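Local coordinates for protein probable acetyltransferases (Chromobacterium violaceum, PDB 3PZJ) that probably transfers acetyl groups as a member of the GNAT acetyltransferase family, perhaps to the N-terminal serine or alanine of proteins, at residues A[158-163]-A[196-201]. Residues are numbered along the deposited sequence; the frame is centred on the assembly and turned at random.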
ATOM      1  N   TRP A 158      -9.401  -4.608   4.533  1.00 21.97           N
ATOM      2  CA  TRP A 158      -9.583  -4.195   5.893  1.00 21.98           C
ATOM      3  C   TRP A 158      -8.263  -4.499   6.570  1.00 20.08           C
ATOM      4  O   TRP A 158      -7.770  -5.574   6.466  1.00 20.76           O
ATOM      5  CB  TRP A 158     -10.730  -4.941   6.557  1.00 22.61           C
ATOM      6  CG  TRP A 158     -11.040  -4.597   7.994  1.00 22.49           C
ATOM      7  CD1 TRP A 158     -10.270  -4.827   9.078  1.00 23.82           C
ATOM      8  CD2 TRP A 158     -12.232  -4.001   8.482  1.00 23.88           C
ATOM      9  NE1 TRP A 158     -10.894  -4.405  10.205  1.00 25.05           N
ATOM     10  CE2 TRP A 158     -12.107  -3.893   9.868  1.00 23.80           C
ATOM     11  CE3 TRP A 158     -13.399  -3.555   7.886  1.00 26.74           C
ATOM     12  CZ2 TRP A 158     -13.102  -3.361  10.652  1.00 29.68           C
ATOM     13  CZ3 TRP A 158     -14.364  -3.018   8.670  1.00 26.17           C
ATOM     14  CH2 TRP A 158     -14.218  -2.933  10.033  1.00 29.62           C
ATOM     15  N   ARG A 159      -7.711  -3.501   7.226  1.00 21.92           N
ATOM     16  CA  ARG A 159      -6.419  -3.646   7.930  1.00 22.55           C
ATOM     17  C   ARG A 159      -6.533  -3.229   9.419  1.00 23.53           C
ATOM     18  O   ARG A 159      -7.288  -2.329   9.785  1.00 22.84           O
ATOM     19  CB  ARG A 159      -5.343  -2.761   7.338  1.00 22.73           C
ATOM     20  CG  ARG A 159      -4.923  -3.135   5.987  1.00 25.59           C
ATOM     21  CD  ARG A 159      -3.752  -2.289   5.438  1.00 26.30           C
ATOM     22  NE  ARG A 159      -3.429  -2.787   4.110  1.00 26.95           N
ATOM     23  CZ  ARG A 159      -2.211  -2.843   3.598  1.00 25.95           C
ATOM     24  NH1 ARG A 159      -2.044  -3.264   2.355  1.00 30.00           N
ATOM     25  NH2 ARG A 159      -1.207  -2.399   4.303  1.00 28.04           N
ATOM     26  N   CYS A 160      -5.775  -3.899  10.280  1.00 24.02           N
ATOM     27  CA  CYS A 160      -5.736  -3.517  11.713  1.00 23.97           C
ATOM     28  C   CYS A 160      -4.468  -3.901  12.403  1.00 23.35           C
ATOM     29  O   CYS A 160      -3.677  -4.687  11.952  1.00 21.26           O
ATOM     30  CB  CYS A 160      -6.953  -4.077  12.471  1.00 24.58           C
ATOM     31  SG  CYS A 160      -6.971  -5.830  12.658  1.00 25.52           S
ATOM     32  N   ASP A 161      -4.218  -3.236  13.518  1.00 23.47           N
ATOM     33  CA  ASP A 161      -3.104  -3.603  14.386  1.00 22.75           C
ATOM     34  C   ASP A 161      -3.381  -4.979  14.863  1.00 23.29           C
ATOM     35  O   ASP A 161      -4.500  -5.326  15.214  1.00 24.00           O
ATOM     36  CB  ASP A 161      -2.963  -2.573  15.527  1.00 22.99           C
ATOM     37  CG  ASP A 161      -1.732  -2.795  16.404  1.00 30.56           C
ATOM     38  OD1 ASP A 161      -1.562  -3.925  16.952  1.00 26.99           O
ATOM     39  OD2 ASP A 161      -0.987  -1.791  16.582  1.00 34.71           O
ATOM     40  N   SER A 162      -2.367  -5.817  14.865  1.00 22.26           N
ATOM     41  CA  SER A 162      -2.579  -7.217  15.250  1.00 25.95           C
ATOM     42  C   SER A 162      -3.042  -7.337  16.700  1.00 27.60           C
ATOM     43  O   SER A 162      -3.677  -8.343  17.091  1.00 26.49           O
ATOM     44  CB  SER A 162      -1.284  -8.034  15.048  1.00 27.44           C
ATOM     45  OG  SER A 162      -0.325  -7.618  16.024  1.00 26.58           O
ATOM     46  N   ARG A 163      -2.814  -6.289  17.499  1.00 28.13           N
ATOM     47  CA  ARG A 163      -3.292  -6.294  18.907  1.00 29.91           C
ATOM     48  C   ARG A 163      -4.747  -5.880  19.039  1.00 30.63           C
ATOM     49  O   ARG A 163      -5.311  -5.956  20.141  1.00 29.06           O
ATOM     50  CB  ARG A 163      -2.437  -5.392  19.791  1.00 31.27           C
ATOM     51  CG  ARG A 163      -1.043  -5.927  19.918  1.00 35.85           C
ATOM     52  CD  ARG A 163      -0.236  -5.167  20.926  1.00 42.59           C
ATOM     53  NE  ARG A 163      -0.139  -3.744  20.674  1.00 44.86           N
ATOM     54  CZ  ARG A 163      -0.803  -2.811  21.371  1.00 50.18           C
ATOM     55  NH1 ARG A 163      -1.673  -3.151  22.335  1.00 51.69           N
ATOM     56  NH2 ARG A 163      -0.614  -1.522  21.091  1.00 46.95           N
ATOM     57  N   HIS A 196      -2.477  -6.808  10.401  1.00 21.64           N
ATOM     58  CA  HIS A 196      -3.227  -7.856   9.734  1.00 22.17           C
ATOM     59  C   HIS A 196      -3.914  -7.284   8.495  1.00 22.64           C
ATOM     60  O   HIS A 196      -4.550  -6.177   8.581  1.00 23.02           O
ATOM     61  CB  HIS A 196      -4.352  -8.397  10.646  1.00 22.68           C
ATOM     62  CG  HIS A 196      -3.906  -9.187  11.852  1.00 25.80           C
ATOM     63  ND1 HIS A 196      -2.765  -9.957  11.896  1.00 24.35           N
ATOM     64  CD2 HIS A 196      -4.538  -9.377  13.049  1.00 27.88           C
ATOM     65  CE1 HIS A 196      -2.702 -10.574  13.077  1.00 27.00           C
ATOM     66  NE2 HIS A 196      -3.754 -10.221  13.795  1.00 25.42           N
ATOM     67  N   VAL A 197      -3.843  -8.021   7.378  1.00 22.08           N
ATOM     68  CA  VAL A 197      -4.532  -7.647   6.140  1.00 20.74           C
ATOM     69  C   VAL A 197      -5.593  -8.662   5.815  1.00 20.09           C
ATOM     70  O   VAL A 197      -5.334  -9.898   5.794  1.00 21.74           O
ATOM     71  CB  VAL A 197      -3.557  -7.503   4.942  1.00 21.93           C
ATOM     72  CG1 VAL A 197      -4.336  -7.092   3.650  1.00 19.06           C
ATOM     73  CG2 VAL A 197      -2.446  -6.496   5.259  1.00 22.57           C
ATOM     74  N   PHE A 198      -6.810  -8.155   5.622  1.00 19.07           N
ATOM     75  CA  PHE A 198      -7.950  -8.905   5.237  1.00 18.98           C
ATOM     76  C   PHE A 198      -8.483  -8.339   3.907  1.00 20.58           C
ATOM     77  O   PHE A 198      -8.284  -7.183   3.646  1.00 21.90           O
ATOM     78  CB  PHE A 198      -9.075  -8.761   6.238  1.00 20.56           C
ATOM     79  CG  PHE A 198      -8.740  -9.191   7.633  1.00 20.75           C
ATOM     80  CD1 PHE A 198      -9.113 -10.456   8.097  1.00 24.05           C
ATOM     81  CD2 PHE A 198      -8.153  -8.310   8.532  1.00 22.06           C
ATOM     82  CE1 PHE A 198      -8.832 -10.839   9.415  1.00 25.86           C
ATOM     83  CE2 PHE A 198      -7.882  -8.698   9.820  1.00 21.77           C
ATOM     84  CZ  PHE A 198      -8.180  -9.979  10.247  1.00 22.68           C
ATOM     85  N   SER A 199      -9.239  -9.117   3.140  1.00 19.81           N
ATOM     86  CA  SER A 199      -9.816  -8.627   1.912  1.00 20.16           C
ATOM     87  C   SER A 199     -11.088  -9.302   1.522  1.00 21.62           C
ATOM     88  O   SER A 199     -11.363 -10.436   1.928  1.00 22.05           O
ATOM     89  CB  SER A 199      -8.826  -8.735   0.740  1.00 20.78           C
ATOM     90  OG  SER A 199      -8.738 -10.075   0.288  1.00 21.58           O
HETATM   91  N   MSE A 200     -11.863  -8.586   0.710  1.00 21.51           N
HETATM   92  CA  MSE A 200     -13.088  -9.087   0.103  1.00 20.33           C
HETATM   93  C   MSE A 200     -13.058  -8.769  -1.391  1.00 21.42           C
HETATM   94  O   MSE A 200     -12.981  -7.608  -1.792  1.00 21.64           O
HETATM   95  CB  MSE A 200     -14.314  -8.449   0.757  1.00 22.77           C
HETATM   96  CG  MSE A 200     -15.446  -8.145  -0.211  1.00 26.16           C
HETATM   97 SE   MSE A 200     -17.186  -8.707   0.467  0.80 35.66          SE
HETATM   98  CE  MSE A 200     -16.770 -10.570   0.863  1.00 18.68           C
ATOM     99  N   LEU A 201     -13.112  -9.816  -2.206  1.00 22.52           N
ATOM    100  CA  LEU A 201     -12.974  -9.719  -3.618  1.00 22.01           C
ATOM    101  C   LEU A 201     -14.337  -9.535  -4.232  1.00 22.14           C
ATOM    102  O   LEU A 201     -15.372  -9.901  -3.632  1.00 22.82           O
ATOM    103  CB  LEU A 201     -12.369 -10.990  -4.155  1.00 22.98           C
ATOM    104  CG  LEU A 201     -11.004 -11.439  -3.657  1.00 21.05           C
ATOM    105  CD1 LEU A 201     -10.453 -12.528  -4.550  1.00 27.70           C
ATOM    106  CD2 LEU A 201     -10.021 -10.225  -3.660  1.00 19.36           C
TER
HETATM  107  O   HOH W   1      -3.930 -11.629  16.062  1.00 34.92           O
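His196 lays one face of its imidazole over the CB of Ser162, a CH-pi contact in which that carbon stands 3.7 Å from the ring centroid, displaced toward the rim. CG of His196 is set anti to the carbonyl carbon (chi1 -69°), and the ring lies against the turn after strand 155-161. At its edge NE2 meets a water 2.7 Å away, while ND1 is hydrogen-bonded to Thr181. On the same face of the sheet, SG of Cys160 sits at the edges of both the His196 and Phe198 rings, 4.1 Å from CE2 of Phe198. CG of Trp158 is anti to the backbone N (chi1 -180°); CD1 of its indole comes to 4.1 Å from CD2 of Phe198, the two ring planes steeply inclined. Helix 165-174 covers this side: Ala171 touches both Trp158 and Phe198, and Ser167 bonds NE1 of Trp158. On the opposite face of the sheet, CG2 of Val197 rests over the centre of the Arg159 guanidinium, whose NE pairs with Glu157. Between the two faces, the backbones of Trp158 with Phe198 and Cys160 with His196 form hydrogen-bonded pairs, flanking the non-hydrogen-bonded pair Arg159 and Val197; Arg159 CA also makes a CA-H...O contact with His196 O at 3.2 Å. The principle illustrated is strand alternation: backbone bonds join antiparallel strands 155-161 and 191-201, while successive pairs face alternate sides of the mixed GNAT sheet.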